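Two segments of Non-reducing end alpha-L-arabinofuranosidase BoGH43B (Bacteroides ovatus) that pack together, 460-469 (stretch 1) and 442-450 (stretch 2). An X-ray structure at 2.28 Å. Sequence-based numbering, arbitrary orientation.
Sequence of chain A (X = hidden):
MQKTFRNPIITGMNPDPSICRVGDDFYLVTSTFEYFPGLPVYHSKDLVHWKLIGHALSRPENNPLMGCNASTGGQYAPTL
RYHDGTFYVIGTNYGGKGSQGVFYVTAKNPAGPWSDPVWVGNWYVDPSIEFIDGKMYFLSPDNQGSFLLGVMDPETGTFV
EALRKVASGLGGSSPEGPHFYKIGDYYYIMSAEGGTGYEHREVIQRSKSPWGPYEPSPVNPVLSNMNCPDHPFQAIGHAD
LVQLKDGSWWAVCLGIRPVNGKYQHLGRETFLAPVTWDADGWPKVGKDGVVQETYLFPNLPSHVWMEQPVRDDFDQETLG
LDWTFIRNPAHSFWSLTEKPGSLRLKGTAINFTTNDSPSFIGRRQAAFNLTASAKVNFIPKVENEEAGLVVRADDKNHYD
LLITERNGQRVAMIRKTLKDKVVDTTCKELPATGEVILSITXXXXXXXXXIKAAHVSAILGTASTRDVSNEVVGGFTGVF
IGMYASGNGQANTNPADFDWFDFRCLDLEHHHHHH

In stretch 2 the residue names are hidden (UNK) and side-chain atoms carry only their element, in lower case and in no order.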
# COMPACT_ATOMS: atom_id res chain seq x y z
N LEU A 460 -20.70 1.73 21.47
CA LEU A 460 -21.26 0.39 21.28
C LEU A 460 -20.30 -0.74 21.69
O LEU A 460 -20.73 -1.85 22.02
CB LEU A 460 -21.67 0.25 19.81
CG LEU A 460 -22.57 -0.90 19.39
CD1 LEU A 460 -23.84 -0.98 20.24
CD2 LEU A 460 -22.92 -0.76 17.92
N GLY A 461 -18.99 -0.46 21.67
CA GLY A 461 -17.97 -1.47 21.95
C GLY A 461 -16.57 -1.04 21.53
O GLY A 461 -16.39 -0.00 20.89
N THR A 462 -15.58 -1.84 21.92
CA THR A 462 -14.17 -1.61 21.62
C THR A 462 -13.54 -2.87 21.07
O THR A 462 -14.08 -3.97 21.25
CB THR A 462 -13.35 -1.23 22.88
OG1 THR A 462 -13.54 -2.24 23.88
CG2 THR A 462 -13.76 0.12 23.41
N ALA A 463 -12.38 -2.70 20.43
CA ALA A 463 -11.59 -3.84 19.96
C ALA A 463 -10.10 -3.47 19.91
O ALA A 463 -9.76 -2.29 19.81
CB ALA A 463 -12.08 -4.31 18.60
N SER A 464 -9.24 -4.48 19.98
CA SER A 464 -7.79 -4.26 19.98
C SER A 464 -7.23 -4.09 18.56
O SER A 464 -7.64 -4.79 17.62
CB SER A 464 -7.06 -5.43 20.67
OG SER A 464 -7.16 -6.61 19.90
N THR A 465 -6.29 -3.17 18.42
CA THR A 465 -5.49 -3.05 17.20
C THR A 465 -4.55 -4.25 17.06
O THR A 465 -4.22 -4.68 15.94
CB THR A 465 -4.66 -1.76 17.20
OG1 THR A 465 -3.83 -1.72 18.36
CG2 THR A 465 -5.56 -0.53 17.16
N ARG A 466 -4.13 -4.80 18.20
CA ARG A 466 -3.30 -6.01 18.27
C ARG A 466 -3.88 -7.22 17.52
O ARG A 466 -3.15 -7.93 16.83
CB ARG A 466 -3.08 -6.37 19.74
CG ARG A 466 -2.08 -7.47 20.02
CD ARG A 466 -2.21 -7.91 21.47
NE ARG A 466 -3.53 -8.49 21.71
CZ ARG A 466 -3.98 -8.93 22.88
NH1 ARG A 466 -3.21 -8.87 23.97
NH2 ARG A 466 -5.21 -9.43 22.96
N ASP A 467 -5.19 -7.46 17.68
CA ASP A 467 -5.82 -8.62 17.04
C ASP A 467 -5.94 -8.51 15.51
O ASP A 467 -6.24 -9.51 14.84
CB ASP A 467 -7.19 -8.93 17.66
CG ASP A 467 -7.10 -9.63 19.00
OD1 ASP A 467 -6.20 -10.48 19.20
OD2 ASP A 467 -7.96 -9.34 19.86
N VAL A 468 -5.69 -7.31 14.96
CA VAL A 468 -5.64 -7.12 13.51
C VAL A 468 -4.23 -6.84 13.00
O VAL A 468 -4.05 -6.42 11.86
CB VAL A 468 -6.66 -6.04 13.03
CG1 VAL A 468 -8.08 -6.58 13.18
CG2 VAL A 468 -6.50 -4.71 13.76
N SER A 469 -3.22 -7.14 13.82
CA SER A 469 -1.85 -6.76 13.52
C SER A 469 -1.22 -7.78 12.57
O SER A 469 -1.67 -8.93 12.49
CB SER A 469 -1.03 -6.65 14.81
OG SER A 469 -0.73 -7.94 15.32
N UNK A 442 -9.84 5.75 16.96
CA UNK A 442 -8.68 4.88 17.10
C UNK A 442 -7.59 5.50 17.95
O UNK A 442 -7.36 6.70 17.91
c UNK A 442 -8.14 4.53 15.73
N UNK A 443 -6.96 4.64 18.75
CA UNK A 443 -5.67 4.92 19.39
C UNK A 443 -4.74 3.81 18.94
O UNK A 443 -5.18 2.87 18.27
o UNK A 443 -6.02 3.51 21.33
c UNK A 443 -5.77 4.86 20.93
c UNK A 443 -6.88 5.77 21.44
N UNK A 444 -3.47 3.89 19.35
CA UNK A 444 -2.46 2.85 19.06
C UNK A 444 -2.93 1.44 19.42
O UNK A 444 -2.67 0.49 18.67
c UNK A 444 -1.16 3.14 19.79
c UNK A 444 -0.32 4.23 19.16
c UNK A 444 0.84 4.66 20.03
o UNK A 444 0.58 5.31 21.07
o UNK A 444 2.00 4.35 19.69
N UNK A 445 -3.64 1.31 20.53
CA UNK A 445 -4.07 0.02 21.06
C UNK A 445 -5.53 -0.34 20.77
O UNK A 445 -5.86 -1.52 20.64
o UNK A 445 -4.63 1.05 23.20
c UNK A 445 -3.88 -0.02 22.60
c UNK A 445 -2.40 0.14 22.98
N UNK A 446 -6.42 0.65 20.70
CA UNK A 446 -7.87 0.38 20.72
C UNK A 446 -8.66 1.13 19.66
O UNK A 446 -8.42 2.32 19.40
c UNK A 446 -8.49 0.70 22.11
o UNK A 446 -8.28 2.09 22.41
c UNK A 446 -7.84 -0.15 23.20
N UNK A 447 -9.59 0.40 19.04
CA UNK A 447 -10.64 0.99 18.24
C UNK A 447 -11.85 1.06 19.12
O UNK A 447 -12.14 0.08 19.82
c UNK A 447 -7.94 -0.33 14.08
c UNK A 447 -9.20 -1.25 15.90
c UNK A 447 -8.22 -1.39 14.93
c UNK A 447 -9.90 -0.06 16.04
c UNK A 447 -8.63 0.85 14.19
o UNK A 447 -6.96 -0.46 13.13
c UNK A 447 -10.98 0.09 17.06
c UNK A 447 -9.60 0.99 15.16
N UNK A 448 -12.55 2.19 19.10
CA UNK A 448 -13.82 2.36 19.79
C UNK A 448 -14.90 2.69 18.75
O UNK A 448 -14.66 3.50 17.86
c UNK A 448 -13.74 3.45 20.87
o UNK A 448 -12.67 3.12 21.76
c UNK A 448 -15.04 3.54 21.68
N UNK A 449 -16.05 2.03 18.87
CA UNK A 449 -17.14 2.07 17.89
C UNK A 449 -18.38 2.76 18.49
O UNK A 449 -18.85 2.35 19.56
c UNK A 449 -15.50 -0.87 17.70
c UNK A 449 -16.36 -0.12 16.89
c UNK A 449 -16.12 -0.08 15.51
c UNK A 449 -14.21 -1.52 15.76
c UNK A 449 -15.05 -0.78 14.95
c UNK A 449 -14.43 -1.56 17.14
c UNK A 449 -17.50 0.64 17.48
N UNK A 450 -18.89 3.78 17.80
CA UNK A 450 -19.95 4.67 18.30
C UNK A 450 -21.04 4.90 17.25
O UNK A 450 -20.76 4.85 16.05
c UNK A 450 -18.17 5.96 19.71
o UNK A 450 -15.80 6.31 19.82
c UNK A 450 -19.36 6.03 18.73
c UNK A 450 -16.77 6.04 19.07
o UNK A 450 -16.62 5.83 17.84

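Position 442 carries a single side-chain carbon, CB, directed sideways and touching nothing on stretch 1; one carbon and no more identifies Ala442. At position 443 the side chain is one carbon bearing an oxygen and a second carbon, the β-branched pattern of threonine, and the position meets stretch 1 through its backbone O, 3.6 Å from Thr465 CG2. The hydroxyl of this residue, Thr443, is turned to its own stretch.

Position 444 has three carbons in a row, the third carrying two oxygens. Its CA-to-CB bond points away from stretch 1, so its contribution is again backbone: Thr465 OG1 donates a short hydrogen bond of 2.5 Å to the O of position 444. The carboxylate identifies Glu444. Position 445 repeats the carbon with one oxygen and one carbon, and its CA-to-CB bond also points away. Its carbonyl accepts a nearly linear hydrogen bond from the backbone of the neighboring segment, Thr465 N to the O of position 445 at 2.8 Å, and Ser464 CA approaches the same O of position 445 at 3.4 Å; this is Thr445.

At position 446, where the strand begins, the same three-atom branched side chain appears, on the sheet face shared with Ser464 and Thr462, and the CA of position 446 lies 3.4 Å from Ala463 O in a CA-H...O contact. In this residue, Thr446, the hydroxyl is satisfied within the stretch, Thr446 OG1 lying 2.9 Å from Thr443 OG1 in a hydrogen bond that either could donate.

Position 447 shows one carbon, then a six-carbon ring bearing an oxygen, with Thr465 CG2 over one face and Val468 CG2 at its edge; this is Tyr447. Thr465 CG2 lies 4.0 Å from the centroid of the Tyr447 ring in a CH-pi contact, and Val468 CG2 is 3.9 Å from Tyr447 CE2. The phenolic OH is hydrogen-bonded elsewhere in the structure. Position 448 is again a carbon with one oxygen and one carbon, paired with Thr462 at a non-hydrogen-bonded site and touching its methyl. This is Thr448, and Thr462 CG2 lies 3.6 Å from Thr448 OG1.

Position 449 has one carbon followed by a six-carbon ring without oxygen, which stretch 1 meets at its edge, identifying Phe449. Ala463 CB lies 3.9 Å from Phe449 CE1; at the paired position, Gly461 has no side chain. Position 450 has three carbons, the third with two oxygens; its CA-to-CB bond points away, and its side chain comes no nearer than 5.2 Å to stretch 1. It is Glu450.

The contact is therefore an antiparallel strand pair extended by a polar turn. Ala463 and Tyr447 bond reciprocally, with Tyr447 N to Ala463 O at 2.8 Å and Ala463 N to Tyr447 O at 2.9 Å; Phe449 N reaches Gly461 O at 2.9 Å, and Leu460 N reaches Phe449 O at 2.7 Å. Alternation along the strands separates the chemistry: Thr446, Thr448, Thr462 and Ser464 share one face, whereas Ala463, Tyr447 and Phe449 lie on the other. Thr465 joins the two modes, its amide and hydroxyl binding successive carbonyls while its methyl packs on the tyrosine ring.

Stretch 2, residues 442-450: ATETTYTFE
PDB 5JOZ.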